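GDP-6-deoxy-D-mannose reductase (Pseudomonas aeruginosa, PDB 6X3B) probably reduces GDP-4-dehydro-6-deoxy-D-mannose to GDP-rhamnose with NADPH as the bound cofactor, a step in the supply of sugar for the lipopolysaccharide O-antigen. Local coordinates at residues Gln23-Gly29 and Asp75-Ala81; Leu52-His56 and Asp68-Pro74. All coordinates share one frame; numbering follows the deposited sequence.

Interaction 1. Residues Gln23-Gly29 and Asp75-Ala81. With NDP (NADPH dihydro-nicotinamide-adenine-dinucleotide phosphate), chain E.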
loop_
_atom_site.group_PDB
_atom_site.type_symbol
_atom_site.label_atom_id
_atom_site.label_comp_id
_atom_site.label_asym_id
_atom_site.label_seq_id
_atom_site.Cartn_x
_atom_site.Cartn_y
_atom_site.Cartn_z
ATOM N N GLN A 23 2.014 -31.807 1.813
ATOM C CA GLN A 23 2.461 -30.694 0.990
ATOM C C GLN A 23 3.657 -30.022 1.645
ATOM O O GLN A 23 3.739 -29.933 2.869
ATOM C CB GLN A 23 1.345 -29.666 0.784
ATOM C CG GLN A 23 0.121 -30.307 0.160
ATOM C CD GLN A 23 -0.596 -29.398 -0.786
ATOM O OE1 GLN A 23 -1.775 -29.103 -0.596
ATOM N NE2 GLN A 23 0.099 -28.952 -1.823
ATOM N N ARG A 24 4.572 -29.535 0.812
ATOM C CA ARG A 24 5.816 -28.945 1.281
ATOM C C ARG A 24 5.591 -27.473 1.604
ATOM O O ARG A 24 5.105 -26.714 0.762
ATOM C CB ARG A 24 6.909 -29.089 0.229
ATOM C CG ARG A 24 7.427 -30.542 0.105
ATOM C CD ARG A 24 8.372 -30.696 -1.083
ATOM N NE ARG A 24 9.016 -32.021 -1.130
ATOM C CZ ARG A 24 8.368 -33.164 -1.340
ATOM N NH1 ARG A 24 7.051 -33.160 -1.514
ATOM N NH2 ARG A 24 9.034 -34.315 -1.376
ATOM N N LEU A 25 5.977 -27.073 2.812
ATOM C CA LEU A 25 5.732 -25.731 3.318
ATOM C C LEU A 25 7.069 -25.086 3.658
ATOM O O LEU A 25 7.867 -25.668 4.397
ATOM C CB LEU A 25 4.836 -25.776 4.560
ATOM C CG LEU A 25 4.710 -24.463 5.346
ATOM C CD1 LEU A 25 4.075 -23.385 4.469
ATOM C CD2 LEU A 25 3.899 -24.676 6.627
ATOM N N PHE A 26 7.329 -23.916 3.096
ATOM C CA PHE A 26 8.488 -23.121 3.475
ATOM C C PHE A 26 8.010 -21.904 4.253
ATOM O O PHE A 26 7.036 -21.256 3.859
ATOM C CB PHE A 26 9.306 -22.687 2.249
ATOM C CG PHE A 26 10.593 -21.968 2.605
ATOM C CD1 PHE A 26 11.782 -22.683 2.814
ATOM C CD2 PHE A 26 10.608 -20.592 2.751
ATOM C CE1 PHE A 26 12.959 -22.019 3.160
ATOM C CE2 PHE A 26 11.785 -19.908 3.092
ATOM C CZ PHE A 26 12.958 -20.623 3.303
ATOM N N VAL A 27 8.692 -21.604 5.361
ATOM C CA VAL A 27 8.325 -20.509 6.256
ATOM C C VAL A 27 9.532 -19.590 6.416
ATOM O O VAL A 27 10.610 -20.042 6.824
ATOM C CB VAL A 27 7.864 -21.018 7.632
ATOM C CG1 VAL A 27 7.485 -19.821 8.529
ATOM C CG2 VAL A 27 6.673 -21.982 7.487
ATOM N N THR A 28 9.365 -18.315 6.087
ATOM C CA THR A 28 10.393 -17.345 6.450
ATOM C C THR A 28 10.190 -16.909 7.889
ATOM O O THR A 28 9.102 -17.029 8.443
ATOM C CB THR A 28 10.351 -16.102 5.550
ATOM O OG1 THR A 28 9.181 -15.332 5.868
ATOM C CG2 THR A 28 10.326 -16.506 4.071
ATOM N N GLY A 29 11.250 -16.366 8.492
ATOM C CA GLY A 29 11.127 -15.866 9.849
ATOM C C GLY A 29 11.001 -16.941 10.894
ATOM O O GLY A 29 10.458 -16.695 11.976
ATOM N N ASP A 75 5.169 -26.215 -1.912
ATOM C CA ASP A 75 3.805 -26.039 -2.394
ATOM C C ASP A 75 3.171 -24.787 -1.820
ATOM O O ASP A 75 2.209 -24.253 -2.391
ATOM C CB ASP A 75 2.957 -27.238 -1.994
ATOM C CG ASP A 75 3.453 -28.495 -2.620
ATOM O OD1 ASP A 75 3.419 -28.544 -3.857
ATOM O OD2 ASP A 75 3.924 -29.388 -1.887
ATOM N N ALA A 76 3.661 -24.356 -0.666
ATOM C CA ALA A 76 3.097 -23.201 0.019
ATOM C C ALA A 76 4.206 -22.504 0.783
ATOM O O ALA A 76 5.168 -23.130 1.224
ATOM C CB ALA A 76 1.975 -23.605 0.988
ATOM N N VAL A 77 4.044 -21.201 0.949
ATOM C CA VAL A 77 4.987 -20.360 1.664
ATOM C C VAL A 77 4.187 -19.528 2.650
ATOM O O VAL A 77 3.131 -19.002 2.293
ATOM C CB VAL A 77 5.773 -19.466 0.686
ATOM C CG1 VAL A 77 6.692 -18.505 1.438
ATOM C CG2 VAL A 77 6.592 -20.354 -0.262
ATOM N N ILE A 78 4.650 -19.453 3.897
ATOM C CA ILE A 78 4.151 -18.479 4.867
ATOM C C ILE A 78 5.280 -17.500 5.121
ATOM O O ILE A 78 6.388 -17.904 5.505
ATOM C CB ILE A 78 3.686 -19.122 6.178
ATOM C CG1 ILE A 78 2.569 -20.131 5.925
ATOM C CG2 ILE A 78 3.175 -18.027 7.155
ATOM C CD1 ILE A 78 2.104 -20.779 7.194
ATOM N N HIS A 79 5.018 -16.221 4.873
ATOM C CA HIS A 79 6.052 -15.203 4.923
ATOM C C HIS A 79 5.817 -14.404 6.201
ATOM O O HIS A 79 4.931 -13.548 6.250
ATOM C CB HIS A 79 6.007 -14.329 3.663
ATOM C CG HIS A 79 6.984 -13.191 3.673
ATOM N ND1 HIS A 79 8.252 -13.292 4.215
ATOM C CD2 HIS A 79 6.869 -11.918 3.218
ATOM C CE1 HIS A 79 8.877 -12.134 4.077
ATOM N NE2 HIS A 79 8.060 -11.280 3.478
ATOM N N LEU A 80 6.604 -14.715 7.237
ATOM C CA LEU A 80 6.592 -14.034 8.520
ATOM C C LEU A 80 7.701 -13.005 8.667
ATOM O O LEU A 80 7.540 -12.050 9.429
ATOM C CB LEU A 80 6.748 -15.048 9.666
ATOM C CG LEU A 80 5.693 -16.130 9.887
ATOM C CD1 LEU A 80 6.238 -17.254 10.794
ATOM C CD2 LEU A 80 4.463 -15.496 10.518
ATOM N N ALA A 81 8.811 -13.172 7.957
ATOM C CA ALA A 81 10.034 -12.444 8.276
ATOM C C ALA A 81 9.919 -10.952 7.978
ATOM O O ALA A 81 9.322 -10.537 6.978
ATOM C CB ALA A 81 11.211 -13.014 7.495
HETATM P PA NDP E . 9.994 -11.186 15.004
HETATM O O1A NDP E . 10.535 -9.799 14.908
HETATM O O2A NDP E . 9.989 -11.858 16.336
HETATM O O5B NDP E . 10.738 -12.124 13.941
HETATM C C5B NDP E . 11.149 -11.559 12.673
HETATM C C4B NDP E . 11.835 -12.626 11.858
HETATM O O4B NDP E . 12.228 -12.072 10.577
HETATM C C3B NDP E . 13.111 -13.224 12.470
HETATM O O3B NDP E . 13.160 -14.631 12.271
HETATM C C2B NDP E . 14.219 -12.495 11.720
HETATM O O2B NDP E . 15.394 -13.300 11.653
HETATM C C1B NDP E . 13.586 -12.357 10.343
HETATM N N9A NDP E . 14.159 -11.290 9.534
HETATM C C8A NDP E . 14.184 -9.951 9.834
HETATM N N7A NDP E . 14.774 -9.226 8.918
HETATM C C5A NDP E . 15.166 -10.142 7.954
HETATM C C6A NDP E . 15.844 -10.003 6.729
HETATM N N6A NDP E . 16.249 -8.817 6.284
HETATM N N1A NDP E . 16.083 -11.120 6.002
HETATM C C2A NDP E . 15.659 -12.292 6.491
HETATM N N3A NDP E . 15.013 -12.547 7.625
HETATM C C4A NDP E . 14.793 -11.419 8.322
HETATM O O3 NDP E . 8.499 -11.199 14.431
HETATM P PN NDP E . 7.174 -11.901 14.992
HETATM O O1N NDP E . 7.376 -13.379 14.971
HETATM O O2N NDP E . 6.802 -11.254 16.283
HETATM O O5D NDP E . 6.106 -11.494 13.869
HETATM C C5D NDP E . 5.845 -12.420 12.786
HETATM C C4D NDP E . 4.972 -11.742 11.760
HETATM O O4D NDP E . 3.709 -11.383 12.377
HETATM C C3D NDP E . 5.534 -10.446 11.159
HETATM O O3D NDP E . 5.228 -10.347 9.775
HETATM C C2D NDP E . 4.827 -9.378 11.989
HETATM O O2D NDP E . 4.728 -8.131 11.317
HETATM C C1D NDP E . 3.457 -10.010 12.210
HETATM N N1N NDP E . 2.781 -9.493 13.436
HETATM C C2N NDP E . 3.214 -9.850 14.684
HETATM C C3N NDP E . 2.516 -9.512 15.812
HETATM C C7N NDP E . 3.175 -9.703 17.124
HETATM O O7N NDP E . 2.606 -9.330 18.155
HETATM N N7N NDP E . 4.368 -10.278 17.150
HETATM C C4N NDP E . 1.137 -8.971 15.656
HETATM C C5N NDP E . 0.802 -8.579 14.277
HETATM C C6N NDP E . 1.706 -8.644 13.328
HETATM P P2B NDP E . 16.630 -12.602 12.423
HETATM O O1X NDP E . 17.796 -13.553 12.270
HETATM O O2X NDP E . 16.885 -11.272 11.746
HETATM O O3X NDP E . 16.212 -12.435 13.869
HETATM O O HOH W 1 0.495 -28.327 -4.443
#
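F26 and V77 sit side by side on neighbouring parallel strands of the Rossmann fold, 23-28 and 76-79, and the chain just past their carboxyl ends reaches the NADPH. The tight part is the buried middle and this carboxyl end. With F26 N donating to A76 O (3.0 Å) and F26 O accepting from I78 N, strand 76-79 holds F26 through both atoms. On the face carrying L25, V27 and I78, CD1 of L25 packs against CG1 of I78 at 3.9 Å; helix 33-44 covers this face. Toward the cofactor, T28 turns its hydroxyl between its own backbone N and carbonyl carbon (chi1 71°), where OG1 and ND1 of H79, at the ring edge, share a hydrogen bond of 2.8 Å. OG1 also accepts a nearly straight bond from A81 N (166°). The opposite end is looser and partly exposed. There the carboxylate of D75 reaches back, its OD2 taking R24 N with the anti lone pair, while a water links D75 OD1 to Q23 NE2, weakly on the amide side. R24 O is shared by D75 N and A76 N. At the cofactor, G29 and A81 line the pocket, and O3D of NADPH donates to L80 O at 2.9 Å.

Interaction 2. Residues Leu52-His56 and Asp68-Pro74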
loop_
_atom_site.group_PDB
_atom_site.type_symbol
_atom_site.label_atom_id
_atom_site.label_comp_id
_atom_site.label_asym_id
_atom_site.label_seq_id
_atom_site.Cartn_x
_atom_site.Cartn_y
_atom_site.Cartn_z
ATOM N N LEU A 52 9.722 -27.487 5.337
ATOM C CA LEU A 52 10.990 -27.648 4.637
ATOM C C LEU A 52 12.143 -27.101 5.479
ATOM O O LEU A 52 11.986 -26.089 6.173
ATOM C CB LEU A 52 10.971 -26.934 3.282
ATOM C CG LEU A 52 10.046 -27.574 2.237
ATOM C CD1 LEU A 52 9.924 -26.625 1.042
ATOM C CD2 LEU A 52 10.572 -28.953 1.818
ATOM N N PRO A 53 13.316 -27.726 5.413
ATOM C CA PRO A 53 14.491 -27.167 6.088
ATOM C C PRO A 53 14.960 -25.896 5.395
ATOM O O PRO A 53 14.685 -25.639 4.219
ATOM C CB PRO A 53 15.533 -28.291 5.976
ATOM C CG PRO A 53 15.123 -29.040 4.730
ATOM C CD PRO A 53 13.608 -29.006 4.737
ATOM N N VAL A 54 15.662 -25.073 6.162
ATOM C CA VAL A 54 16.298 -23.870 5.639
ATOM C C VAL A 54 17.769 -24.213 5.394
ATOM O O VAL A 54 18.492 -24.479 6.362
ATOM C CB VAL A 54 16.145 -22.693 6.607
ATOM C CG1 VAL A 54 16.683 -21.409 5.966
ATOM C CG2 VAL A 54 14.678 -22.533 6.985
ATOM N N PRO A 55 18.228 -24.259 4.139
ATOM C CA PRO A 55 19.591 -24.756 3.867
ATOM C C PRO A 55 20.708 -23.914 4.456
ATOM O O PRO A 55 21.788 -24.456 4.730
ATOM C CB PRO A 55 19.662 -24.763 2.334
ATOM C CG PRO A 55 18.256 -24.795 1.875
ATOM C CD PRO A 55 17.444 -24.073 2.910
ATOM N N HIS A 56 20.504 -22.612 4.639
ATOM C CA HIS A 56 21.567 -21.735 5.124
ATOM C C HIS A 56 20.920 -20.419 5.532
ATOM O O HIS A 56 19.765 -20.153 5.191
ATOM C CB HIS A 56 22.634 -21.528 4.044
ATOM C CG HIS A 56 22.075 -21.058 2.732
ATOM N ND1 HIS A 56 21.722 -19.744 2.504
ATOM C CD2 HIS A 56 21.796 -21.725 1.587
ATOM C CE1 HIS A 56 21.250 -19.622 1.275
ATOM N NE2 HIS A 56 21.285 -20.808 0.696
ATOM N N ASP A 68 19.395 -20.645 -3.633
ATOM C CA ASP A 68 19.350 -22.091 -3.432
ATOM C C ASP A 68 18.619 -22.496 -2.154
ATOM O O ASP A 68 18.941 -23.534 -1.561
ATOM C CB ASP A 68 20.768 -22.666 -3.417
ATOM C CG ASP A 68 21.503 -22.459 -4.728
ATOM O OD1 ASP A 68 21.340 -23.300 -5.645
ATOM O OD2 ASP A 68 22.260 -21.467 -4.836
ATOM N N LEU A 69 17.616 -21.721 -1.727
ATOM C CA LEU A 69 16.923 -22.041 -0.485
ATOM C C LEU A 69 15.969 -23.229 -0.608
ATOM O O LEU A 69 15.522 -23.749 0.418
ATOM C CB LEU A 69 16.134 -20.821 0.004
ATOM C CG LEU A 69 16.985 -19.745 0.673
ATOM C CD1 LEU A 69 16.169 -18.496 0.908
ATOM C CD2 LEU A 69 17.584 -20.252 1.999
ATOM N N TRP A 70 15.617 -23.650 -1.818
ATOM C CA TRP A 70 14.553 -24.638 -2.021
ATOM C C TRP A 70 15.057 -25.791 -2.886
ATOM O O TRP A 70 14.654 -25.939 -4.047
ATOM C CB TRP A 70 13.307 -23.985 -2.633
ATOM C CG TRP A 70 12.908 -22.748 -1.864
ATOM C CD1 TRP A 70 12.372 -22.698 -0.615
ATOM C CD2 TRP A 70 13.099 -21.392 -2.276
ATOM N NE1 TRP A 70 12.184 -21.377 -0.227
ATOM C CE2 TRP A 70 12.624 -20.562 -1.234
ATOM C CE3 TRP A 70 13.589 -20.799 -3.441
ATOM C CZ2 TRP A 70 12.636 -19.164 -1.322
ATOM C CZ3 TRP A 70 13.618 -19.413 -3.526
ATOM C CH2 TRP A 70 13.138 -18.613 -2.477
ATOM N N PRO A 71 15.921 -26.652 -2.335
ATOM C CA PRO A 71 16.246 -27.904 -3.052
ATOM C C PRO A 71 14.997 -28.690 -3.429
ATOM O O PRO A 71 14.847 -29.104 -4.593
ATOM C CB PRO A 71 17.147 -28.656 -2.056
ATOM C CG PRO A 71 16.966 -27.969 -0.730
ATOM C CD PRO A 71 16.637 -26.537 -1.052
ATOM N N GLU A 72 14.071 -28.876 -2.491
ATOM C CA GLU A 72 12.709 -29.283 -2.825
ATOM C C GLU A 72 11.802 -28.054 -2.884
ATOM O O GLU A 72 11.863 -27.189 -2.004
ATOM C CB GLU A 72 12.156 -30.285 -1.811
ATOM C CG GLU A 72 13.078 -31.489 -1.550
ATOM C CD GLU A 72 12.382 -32.602 -0.773
ATOM O OE1 GLU A 72 11.430 -32.314 -0.007
ATOM O OE2 GLU A 72 12.786 -33.772 -0.935
ATOM N N LEU A 73 10.937 -28.003 -3.911
ATOM C CA LEU A 73 10.081 -26.832 -4.151
ATOM C C LEU A 73 8.922 -26.798 -3.158
ATOM O O LEU A 73 8.240 -27.809 -2.975
ATOM C CB LEU A 73 9.538 -26.869 -5.567
ATOM C CG LEU A 73 8.720 -25.657 -6.012
ATOM C CD1 LEU A 73 9.654 -24.511 -6.309
ATOM C CD2 LEU A 73 7.864 -25.997 -7.245
ATOM N N PRO A 74 8.667 -25.672 -2.497
ATOM C CA PRO A 74 7.488 -25.605 -1.626
ATOM C C PRO A 74 6.200 -25.553 -2.440
ATOM O O PRO A 74 6.146 -24.968 -3.523
ATOM C CB PRO A 74 7.700 -24.314 -0.824
ATOM C CG PRO A 74 8.637 -23.488 -1.651
ATOM C CD PRO A 74 9.497 -24.452 -2.437
HETATM O O HOH W 2 13.881 -25.221 1.566
#
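L52 and P74 meet where two irregular segments run alongside each other, both in the long connection between strands 49-51 and 76-79 of the Rossmann fold. Apolar contacts carry most of the interface. At the inner end, the L52 side chain, with CG beside its own backbone N (chi1 -69°), puts CD1 against CB of P74 at 3.7 Å, the two side chains crossing at about a right angle. Farther out, the P55 ring packs on both L69 and P71: its CD lies 3.9 Å from CD2 of L69, and its CG 3.8 Å from CD of P71. The same L69 methyl also makes the aromatic contact. It stands over one face of the H56 imidazole, 4.1 Å from the centroid and 23° off the normal, displaced toward the rim; a chi1 of 53° swings that ring back toward L69. W70, by contrast, points away from 52-56 and packs on helix 93-114. Apart from the apolar pairs, CD2 of L52 crosses the E72 side chain at a slant and lies 3.9 Å from OE1, an oxygen already engaged in a salt bridge with R24. Polar contact is indirect, since no direct hydrogen bond joins the segments. One water lies between the backbones instead; its approach to L69 O is suspiciously short and doubtful, but it donates to P53 O at 2.8 Å.

Overall arrangement
From the N terminus, strand 23-28 leads through helix 33-44 to strand 49-51, after which the chain enters 52-56, the first half of interaction 2. Eleven residues without helix or strand then bring it round to 68-74, closing the small loop. The very next residue begins 75-81, which returns to 23-29 and closes the larger loop of interaction 1, with interaction 2 lying wholly within it. The two contacts, about 10 Å apart between centres, touch directly: besides the salt bridge between R24 and E72, L25 O probably accepts from L52 N, and the F26 and W70 rings meet edge-to-face. Together they tie the peripheral connection to the parallel strands of the Rossmann sheet beside the NADPH.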